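Local coordinates for hypothetical protein SO2946 (Shewanella oneidensis, PDB 2A5Z) that is of unknown function but binds magnesium and adopts a jelly-roll fold with a carbohydrate-binding module, so it may bind carbohydrate, at residues E117-V122 with K188-T193; S128-A133 with L179-W184; S43-D48 with V255-A260; S102-M107 with T141-G146. One frame throughout, in Å; residues are numbered along the deposited sequence.

Contact 1: E117-V122 with K188-T193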
# COMPACT_ATOMS: atom_id res chain seq x y z
N GLU C 117 2.37 6.18 -24.14
CA GLU C 117 1.09 6.87 -24.37
C GLU C 117 0.24 6.89 -23.10
O GLU C 117 -0.95 6.56 -23.12
CB GLU C 117 0.31 6.22 -25.52
CG GLU C 117 1.05 6.18 -26.83
CD GLU C 117 0.20 5.64 -27.97
OE1 GLU C 117 0.50 4.55 -28.48
OE2 GLU C 117 -0.77 6.32 -28.34
N LEU C 118 0.88 7.29 -22.01
CA LEU C 118 0.24 7.42 -20.71
C LEU C 118 -1.03 8.26 -20.80
O LEU C 118 -1.08 9.30 -21.47
CB LEU C 118 1.22 8.04 -19.70
CG LEU C 118 0.71 8.43 -18.31
CD1 LEU C 118 0.50 7.20 -17.43
CD2 LEU C 118 1.66 9.40 -17.62
N GLU C 119 -2.06 7.76 -20.12
CA GLU C 119 -3.32 8.47 -19.97
C GLU C 119 -3.57 8.70 -18.49
O GLU C 119 -3.51 7.76 -17.69
CB GLU C 119 -4.44 7.61 -20.56
CG GLU C 119 -5.68 8.36 -20.93
CD GLU C 119 -6.61 7.50 -21.76
OE1 GLU C 119 -6.19 7.03 -22.84
OE2 GLU C 119 -7.76 7.30 -21.32
N VAL C 120 -3.81 9.95 -18.11
CA VAL C 120 -4.10 10.28 -16.73
C VAL C 120 -5.49 10.92 -16.65
O VAL C 120 -5.77 11.88 -17.36
CB VAL C 120 -3.04 11.24 -16.12
CG1 VAL C 120 -3.38 11.59 -14.65
CG2 VAL C 120 -1.64 10.64 -16.22
N THR C 121 -6.35 10.37 -15.80
CA THR C 121 -7.69 10.90 -15.61
C THR C 121 -7.88 11.35 -14.16
O THR C 121 -7.53 10.62 -13.24
CB THR C 121 -8.77 9.87 -16.00
OG1 THR C 121 -8.49 9.34 -17.30
CG2 THR C 121 -10.16 10.51 -16.02
N VAL C 122 -8.42 12.56 -13.98
CA VAL C 122 -8.58 13.17 -12.66
C VAL C 122 -10.02 13.69 -12.47
O VAL C 122 -10.53 14.45 -13.30
CB VAL C 122 -7.61 14.37 -12.43
CG1 VAL C 122 -7.82 14.98 -11.04
CG2 VAL C 122 -6.16 13.95 -12.58
N LYS C 188 -8.89 14.48 -18.70
CA LYS C 188 -8.00 13.47 -19.23
C LYS C 188 -6.79 14.12 -19.90
O LYS C 188 -6.93 15.02 -20.74
CB LYS C 188 -8.75 12.54 -20.19
CG LYS C 188 -7.90 11.41 -20.77
CD LYS C 188 -8.76 10.23 -21.19
CE LYS C 188 -9.78 10.59 -22.25
NZ LYS C 188 -10.27 9.36 -22.92
N PHE C 189 -5.61 13.68 -19.49
CA PHE C 189 -4.36 14.10 -20.10
C PHE C 189 -3.85 12.89 -20.91
O PHE C 189 -3.82 11.77 -20.41
CB PHE C 189 -3.37 14.54 -19.00
CG PHE C 189 -1.97 14.82 -19.49
CD1 PHE C 189 -1.52 16.13 -19.61
CD2 PHE C 189 -1.10 13.77 -19.82
CE1 PHE C 189 -0.22 16.40 -20.05
CE2 PHE C 189 0.19 14.02 -20.28
CZ PHE C 189 0.63 15.33 -20.39
N LYS C 190 -3.49 13.12 -22.17
CA LYS C 190 -3.06 12.02 -23.05
C LYS C 190 -1.68 12.30 -23.64
O LYS C 190 -1.49 13.28 -24.36
CB LYS C 190 -4.11 11.77 -24.15
CG LYS C 190 -3.79 10.62 -25.13
CD LYS C 190 -3.57 9.29 -24.42
CE LYS C 190 -3.75 8.12 -25.38
NZ LYS C 190 -3.13 6.92 -24.77
N MSE C 191 -0.73 11.44 -23.32
CA MSE C 191 0.64 11.51 -23.85
C MSE C 191 0.63 10.98 -25.28
O MSE C 191 0.14 9.88 -25.54
CB MSE C 191 1.56 10.66 -22.96
CG MSE C 191 3.05 10.61 -23.35
SE MSE C 191 4.07 9.67 -22.16
CE MSE C 191 3.97 10.69 -20.70
N LEU C 192 1.16 11.77 -26.20
CA LEU C 192 1.21 11.38 -27.60
C LEU C 192 2.58 10.79 -27.90
O LEU C 192 3.54 11.01 -27.15
CB LEU C 192 0.87 12.58 -28.51
CG LEU C 192 -0.44 13.33 -28.20
CD1 LEU C 192 -0.62 14.54 -29.12
CD2 LEU C 192 -1.68 12.44 -28.30
N THR C 193 2.67 10.01 -28.98
CA THR C 193 3.89 9.25 -29.31
C THR C 193 5.13 10.11 -29.63
O THR C 193 6.25 9.60 -29.64
CB THR C 193 3.66 8.24 -30.48
OG1 THR C 193 3.06 8.90 -31.59
CG2 THR C 193 2.77 7.09 -30.03
O HOH W 1 -1.34 8.77 -27.64
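E119 reaches out between K188 and K190 on one face of an antiparallel strand pair, 119-122 against 188-191, two neighbours in a six-stranded sheet of the jelly roll. Its CG stands anti to the backbone N (chi1 -159°), and the carboxylate is shared: OE1 lies 3.6 Å from K190 NZ and OE2 3.6 Å from K188 NZ, both long salt bridges. The K188 chain crosses the glutamate at a slant, bringing its CD within 3.1 Å of E119 OE2, nearer than its own ammonium, which hydrogen-bonds to V262 O of the second subunit. K190, bent at chi2, turns toward E117 and donates from NZ to E117 O at 2.8 Å, tilted somewhat from the carbonyl plane. On the opposite face V120 and F189 form a hydrogen-bonded pair with their CB atoms 4.4 Å apart, V120 touching F251 and F189 touching I228. Selenomethionine M191 then places its CE 3.9 Å from L118 CB, while its N-H bonds L118 O. E117 lies alongside T193, its OE2 tied through a water to M191 O. The two faces thus differ in chemistry: one is apolar, and on the other the long ion pairs probably act as diffuse attraction, leaving the directed grip to the backbone bonds and the short K190 bond.

Contact 2: S128-A133 with L179-W184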
# COMPACT_ATOMS: atom_id res chain seq x y z
N SER C 128 -14.95 26.64 -3.40
CA SER C 128 -16.17 27.44 -3.30
C SER C 128 -15.97 28.93 -3.62
O SER C 128 -16.95 29.68 -3.82
CB SER C 128 -16.83 27.25 -1.93
OG SER C 128 -15.97 27.73 -0.91
N ALA C 129 -14.71 29.36 -3.65
CA ALA C 129 -14.32 30.69 -4.13
C ALA C 129 -13.03 30.55 -4.91
O ALA C 129 -12.08 29.90 -4.44
CB ALA C 129 -14.13 31.67 -2.95
N PHE C 130 -12.98 31.15 -6.10
CA PHE C 130 -11.73 31.29 -6.82
C PHE C 130 -10.86 32.38 -6.19
O PHE C 130 -11.36 33.28 -5.52
CB PHE C 130 -11.97 31.57 -8.31
CG PHE C 130 -12.60 30.41 -9.06
CD1 PHE C 130 -12.01 29.14 -9.04
CD2 PHE C 130 -13.78 30.59 -9.78
CE1 PHE C 130 -12.60 28.08 -9.73
CE2 PHE C 130 -14.37 29.54 -10.47
CZ PHE C 130 -13.78 28.28 -10.44
N ASN C 131 -9.55 32.28 -6.40
CA ASN C 131 -8.60 33.23 -5.86
C ASN C 131 -7.42 33.25 -6.83
O ASN C 131 -7.03 32.20 -7.34
CB ASN C 131 -8.17 32.77 -4.45
CG ASN C 131 -7.32 33.79 -3.71
OD1 ASN C 131 -6.16 34.03 -4.07
ND2 ASN C 131 -7.89 34.37 -2.66
N PRO C 132 -6.88 34.45 -7.14
CA PRO C 132 -5.72 34.55 -8.03
C PRO C 132 -4.49 33.76 -7.57
O PRO C 132 -3.60 33.50 -8.38
CB PRO C 132 -5.42 36.06 -8.08
CG PRO C 132 -6.19 36.67 -6.96
CD PRO C 132 -7.36 35.78 -6.71
N ALA C 133 -4.46 33.36 -6.30
CA ALA C 133 -3.35 32.58 -5.74
C ALA C 133 -3.42 31.09 -6.09
O ALA C 133 -2.44 30.35 -5.88
CB ALA C 133 -3.29 32.77 -4.24
N LEU C 179 -14.32 28.43 -15.51
CA LEU C 179 -14.95 27.41 -14.68
C LEU C 179 -15.93 28.02 -13.68
O LEU C 179 -15.95 29.24 -13.50
CB LEU C 179 -13.88 26.62 -13.91
CG LEU C 179 -12.73 25.99 -14.70
CD1 LEU C 179 -11.63 25.59 -13.73
CD2 LEU C 179 -13.20 24.78 -15.54
N SER C 180 -16.73 27.17 -13.05
CA SER C 180 -17.62 27.59 -11.99
C SER C 180 -17.10 27.07 -10.65
O SER C 180 -16.47 26.01 -10.60
CB SER C 180 -19.04 27.07 -12.24
OG SER C 180 -19.65 27.72 -13.35
N THR C 181 -17.36 27.81 -9.57
CA THR C 181 -17.01 27.38 -8.21
C THR C 181 -17.85 26.16 -7.80
O THR C 181 -18.90 25.90 -8.38
CB THR C 181 -17.19 28.51 -7.17
OG1 THR C 181 -18.53 29.03 -7.23
CG2 THR C 181 -16.19 29.63 -7.39
N SER C 182 -17.36 25.42 -6.81
CA SER C 182 -18.05 24.24 -6.26
C SER C 182 -18.67 23.32 -7.32
O SER C 182 -19.84 22.93 -7.23
CB SER C 182 -19.11 24.69 -5.25
OG SER C 182 -18.49 25.43 -4.21
N THR C 183 -17.87 22.97 -8.32
CA THR C 183 -18.34 22.15 -9.44
C THR C 183 -17.38 21.00 -9.69
O THR C 183 -16.17 21.19 -9.65
CB THR C 183 -18.51 23.00 -10.72
OG1 THR C 183 -19.46 24.05 -10.46
CG2 THR C 183 -19.01 22.15 -11.91
N TRP C 184 -17.94 19.83 -9.98
CA TRP C 184 -17.16 18.64 -10.31
C TRP C 184 -16.84 18.58 -11.79
O TRP C 184 -17.73 18.76 -12.63
CB TRP C 184 -17.91 17.38 -9.88
CG TRP C 184 -17.86 17.17 -8.41
CD1 TRP C 184 -18.83 17.47 -7.49
CD2 TRP C 184 -16.75 16.63 -7.68
NE1 TRP C 184 -18.40 17.14 -6.23
CE2 TRP C 184 -17.13 16.62 -6.31
CE3 TRP C 184 -15.49 16.14 -8.04
CZ2 TRP C 184 -16.28 16.15 -5.30
CZ3 TRP C 184 -14.64 15.68 -7.03
CH2 TRP C 184 -15.04 15.68 -5.68
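T181 sets its CG2 methyl over one face of the F130 ring, a CH-pi contact between two surface loops of the jelly roll, 128-133 and 179-184. The methyl sits 3.8 Å from the ring centroid, 26° off the normal and displaced toward the rim, so that CD2 and CE2 lie beneath it. F130 has CG anti to its carbonyl carbon (chi1 -67°). The far end of its ring lies by the backbone of the other loop: CE2 is 3.4 Å from L179 O, and CZ is 3.5 Å from S180 O, both at oblique approaches. CZ also touches L179 CB at 3.8 Å, which extends the apolar patch beyond the methyl. Beside the ring, S182 OG comes 3.2 Å from S128 CA, and T181 CB rests against S128 O, bringing S128 close to T181 and S182. The next shell fixes the shape of both loops. T183 OG1 donates to T181 O at 2.8 Å from well above the carbonyl plane, and T126 OG1 is hydrogen-bonded to both S180 O and T183 N. Q134 NE2 is bonded to A129 O in turn. Farther along, N131 closes an Asx turn: its OD1 takes the N-H of A133 at 2.9 Å, in the carboxamide plane and on a lone pair.

Contact 3: S43-D48 with V255-A260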
# COMPACT_ATOMS: atom_id res chain seq x y z
N SER C 43 1.13 -4.84 -10.10
CA SER C 43 2.24 -5.19 -9.22
C SER C 43 3.41 -5.59 -10.12
O SER C 43 4.32 -4.80 -10.35
CB SER C 43 1.85 -6.30 -8.23
OG SER C 43 1.27 -7.41 -8.89
N ILE C 44 3.36 -6.80 -10.67
CA ILE C 44 4.38 -7.23 -11.63
C ILE C 44 3.86 -6.99 -13.05
O ILE C 44 2.84 -7.53 -13.45
CB ILE C 44 4.84 -8.70 -11.37
CG1 ILE C 44 5.82 -9.16 -12.45
CG2 ILE C 44 3.65 -9.63 -11.27
CD1 ILE C 44 6.29 -10.61 -12.29
N ALA C 45 4.57 -6.15 -13.80
CA ALA C 45 4.12 -5.72 -15.12
C ALA C 45 4.51 -6.70 -16.24
O ALA C 45 5.52 -7.42 -16.13
CB ALA C 45 4.65 -4.32 -15.42
N THR C 46 3.70 -6.72 -17.30
CA THR C 46 4.06 -7.42 -18.55
C THR C 46 4.00 -6.46 -19.74
O THR C 46 5.02 -6.23 -20.40
CB THR C 46 3.20 -8.69 -18.79
OG1 THR C 46 3.50 -9.67 -17.78
CG2 THR C 46 3.51 -9.31 -20.15
N SER C 47 2.83 -5.89 -20.02
CA SER C 47 2.72 -4.95 -21.14
C SER C 47 1.78 -3.77 -20.88
O SER C 47 1.75 -2.79 -21.63
CB SER C 47 2.33 -5.68 -22.42
OG SER C 47 1.07 -6.29 -22.27
N ASP C 48 1.01 -3.88 -19.80
CA ASP C 48 0.06 -2.84 -19.42
C ASP C 48 0.39 -2.34 -18.02
O ASP C 48 0.85 -3.11 -17.18
CB ASP C 48 -1.38 -3.37 -19.46
CG ASP C 48 -1.77 -3.88 -20.85
OD1 ASP C 48 -2.16 -3.05 -21.70
OD2 ASP C 48 -1.71 -5.11 -21.08
N VAL C 255 3.53 -0.61 -21.50
CA VAL C 255 4.92 -0.74 -21.06
C VAL C 255 5.60 -1.97 -21.65
O VAL C 255 4.94 -2.90 -22.08
CB VAL C 255 5.06 -0.77 -19.50
CG1 VAL C 255 4.57 0.55 -18.87
CG2 VAL C 255 4.35 -1.99 -18.90
N SER C 256 6.93 -1.94 -21.67
CA SER C 256 7.73 -3.10 -22.05
C SER C 256 8.23 -3.72 -20.76
O SER C 256 9.08 -3.15 -20.07
CB SER C 256 8.89 -2.67 -22.95
OG SER C 256 8.41 -2.10 -24.16
N ALA C 257 7.68 -4.87 -20.42
CA ALA C 257 8.03 -5.54 -19.18
C ALA C 257 8.00 -7.06 -19.32
O ALA C 257 7.66 -7.77 -18.38
CB ALA C 257 7.11 -5.09 -18.04
N THR C 258 8.36 -7.54 -20.51
CA THR C 258 8.44 -8.97 -20.77
C THR C 258 9.78 -9.52 -20.30
O THR C 258 10.83 -9.24 -20.87
CB THR C 258 8.21 -9.32 -22.26
OG1 THR C 258 6.87 -8.93 -22.63
CG2 THR C 258 8.39 -10.82 -22.50
N ARG C 259 9.71 -10.32 -19.24
CA ARG C 259 10.90 -10.89 -18.62
C ARG C 259 10.83 -12.40 -18.63
O ARG C 259 9.74 -12.98 -18.67
CB ARG C 259 11.06 -10.35 -17.20
CG ARG C 259 11.60 -8.94 -17.21
CD ARG C 259 11.25 -8.21 -15.99
NE ARG C 259 9.83 -7.87 -15.92
CZ ARG C 259 9.35 -6.88 -15.17
NH1 ARG C 259 10.19 -6.14 -14.47
NH2 ARG C 259 8.06 -6.63 -15.13
N ALA C 260 12.00 -13.04 -18.60
CA ALA C 260 12.10 -14.49 -18.59
C ALA C 260 11.48 -15.05 -17.32
O ALA C 260 11.72 -14.54 -16.23
CB ALA C 260 13.56 -14.91 -18.71
O HOH W 2 6.37 -6.30 -23.21
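R259 reaches A45 with the tip of its side chain, NH2. From CB the chain leaves with CG anti to the carbonyl carbon; CG and CD lead on to the bend at chi3 (-71°), which places NE near A257 O, where it makes a weak hydrogen bond of 3.3 Å. Beyond CZ, NH2 does the work across the contact: it donates to A45 O at 2.8 Å, that oxygen lying in the guanidinium plane while the donor is tilted 33° from the carbonyl plane. NH2 also sits 4.3 Å from I44 CG1, and it forms a salt bridge with D54 of the third subunit; NH1 pairs likewise with D247 of that subunit. Both aspartates are magnesium ligands, and a magnesium ion lies about 4 Å from the arginine side chain. The two segments are the arms running into strand 48-53 and out of strand 245-254, adjacent strands of the jelly roll that carry both arms to the neighbouring subunit, where A45 and V255 pack on its F88. Back within the contact, A45 CB and A257 CB meet at 3.7 Å. A45 O and A257 O are 3.1 Å apart, two acceptors that do not bond each other; A45 O takes its hydrogen from R259 NH2. V255 N bonds S47 O at 2.8 Å, whereas A257 N to T46 O is a weak bond. A water donates to T46 O and lies 2.7 Å from T258 OG1.

Contact 4: S102-M107 with T141-G146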
# COMPACT_ATOMS: atom_id res chain seq x y z
N SER C 102 1.83 22.99 -1.61
CA SER C 102 1.12 22.23 -2.63
C SER C 102 0.80 20.81 -2.21
O SER C 102 1.42 20.26 -1.29
CB SER C 102 1.94 22.20 -3.93
OG SER C 102 3.16 21.50 -3.76
N PHE C 103 -0.19 20.22 -2.88
CA PHE C 103 -0.41 18.79 -2.80
C PHE C 103 -0.31 18.20 -4.20
O PHE C 103 -0.87 18.74 -5.16
CB PHE C 103 -1.76 18.44 -2.15
CG PHE C 103 -2.05 16.96 -2.15
CD1 PHE C 103 -1.44 16.12 -1.23
CD2 PHE C 103 -2.92 16.41 -3.10
CE1 PHE C 103 -1.70 14.74 -1.24
CE2 PHE C 103 -3.19 15.04 -3.11
CZ PHE C 103 -2.58 14.21 -2.18
N LEU C 104 0.41 17.10 -4.30
CA LEU C 104 0.65 16.47 -5.59
C LEU C 104 0.30 14.99 -5.52
O LEU C 104 0.83 14.26 -4.68
CB LEU C 104 2.12 16.66 -6.01
CG LEU C 104 2.54 16.38 -7.46
CD1 LEU C 104 3.85 17.11 -7.83
CD2 LEU C 104 2.67 14.90 -7.70
N ALA C 105 -0.61 14.54 -6.39
CA ALA C 105 -0.85 13.12 -6.59
C ALA C 105 -0.31 12.74 -7.96
O ALA C 105 -0.86 13.13 -8.99
CB ALA C 105 -2.36 12.79 -6.46
N GLY C 106 0.80 12.01 -7.98
CA GLY C 106 1.47 11.74 -9.24
C GLY C 106 2.43 10.57 -9.24
O GLY C 106 2.60 9.87 -8.24
N MSE C 107 3.05 10.37 -10.41
CA MSE C 107 4.06 9.33 -10.64
C MSE C 107 5.28 9.92 -11.36
O MSE C 107 5.22 11.03 -11.90
CB MSE C 107 3.47 8.14 -11.42
CG MSE C 107 2.40 7.31 -10.64
SE MSE C 107 1.89 5.76 -11.41
CE MSE C 107 3.34 4.75 -11.05
N THR C 141 4.81 18.47 -14.08
CA THR C 141 5.06 19.60 -13.21
C THR C 141 6.34 19.43 -12.40
O THR C 141 6.76 18.31 -12.09
CB THR C 141 3.85 19.89 -12.26
OG1 THR C 141 4.12 21.04 -11.45
CG2 THR C 141 3.53 18.69 -11.36
N SER C 142 6.98 20.56 -12.08
CA SER C 142 8.01 20.57 -11.05
C SER C 142 7.37 20.03 -9.78
O SER C 142 6.20 20.31 -9.49
CB SER C 142 8.49 22.00 -10.77
OG SER C 142 8.66 22.75 -11.95
N ILE C 143 8.14 19.25 -9.03
CA ILE C 143 7.71 18.72 -7.75
C ILE C 143 7.70 19.79 -6.65
O ILE C 143 8.34 20.84 -6.77
CB ILE C 143 8.63 17.51 -7.37
CG1 ILE C 143 7.83 16.39 -6.71
CG2 ILE C 143 9.87 17.95 -6.56
CD1 ILE C 143 8.51 15.02 -6.77
N GLY C 144 6.93 19.53 -5.59
CA GLY C 144 7.02 20.30 -4.34
C GLY C 144 6.71 21.78 -4.42
O GLY C 144 5.67 22.18 -4.95
N LEU C 145 7.61 22.59 -3.86
CA LEU C 145 7.42 24.04 -3.79
C LEU C 145 7.74 24.72 -5.12
O LEU C 145 7.51 25.92 -5.27
CB LEU C 145 8.23 24.66 -2.65
CG LEU C 145 7.93 24.24 -1.20
CD1 LEU C 145 8.97 24.81 -0.25
CD2 LEU C 145 6.52 24.64 -0.76
N GLY C 146 8.28 23.95 -6.07
CA GLY C 146 8.63 24.45 -7.40
C GLY C 146 7.42 24.90 -8.19
O GLY C 146 6.32 24.38 -8.02
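T141 and L104 meet tip to tip, T141 CG2 3.9 Å from L104 CD1, where strand 102-107 of the jelly roll faces the end of strand 140-142 and the type II' turn, I143 to G146, that follows it. T141 OG1 stands anti to its backbone N (chi1 -178°), on a different branch from the touching methyl, and donates to S142 O at 2.9 Å. The CB of S142 points away from the 102-107 strand, and its OG is hydrogen-bonded to D149 O; its carbonyl oxygen is also bonded by K231 NZ. I143 comes back to the leucine, with both its CA and CG1 4.2 Å from L104 CD1, so the same CD1 methyl touches both T141 and I143. I143 also packs against H58 of the third subunit. G144 supplies the polar half of the contact: S102 OG donates to G144 O at 2.9 Å, coming from above the carbonyl plane (52° out of it). That oxygen also takes a bond from K231 NZ, while S102 OG is also hydrogen-bonded to T73 OG1, its stronger partner. G144 itself has the positive phi that favours glycine at this corner, 61°. Two residues on, G146 N closes the turn on I143 O at 3.2 Å.

In the fold
Contact 3 stands closest to the metal chemistry: its arginine lies about 4 Å from a magnesium ion, whereas the nearest side chain of contact 1, T121, is about 12 Å from one. Along the chain contacts 1, 2 and 4 are all nested inside the loop that contact 3 closes. Contacts 1 and 4 interleave in sequence, their centres 17 Å and their nearest atoms about 6 Å apart. Contact 2 is nested inside the loop closed by contact 1, its segments adjoining those of contact 1 in sequence, yet its centre is 24 Å away. It is also 41 Å between centres from contact 3, on the opposite side of the chain's centre. Contacts 3 and 4 both touch the third subunit; contact 1 reaches the second.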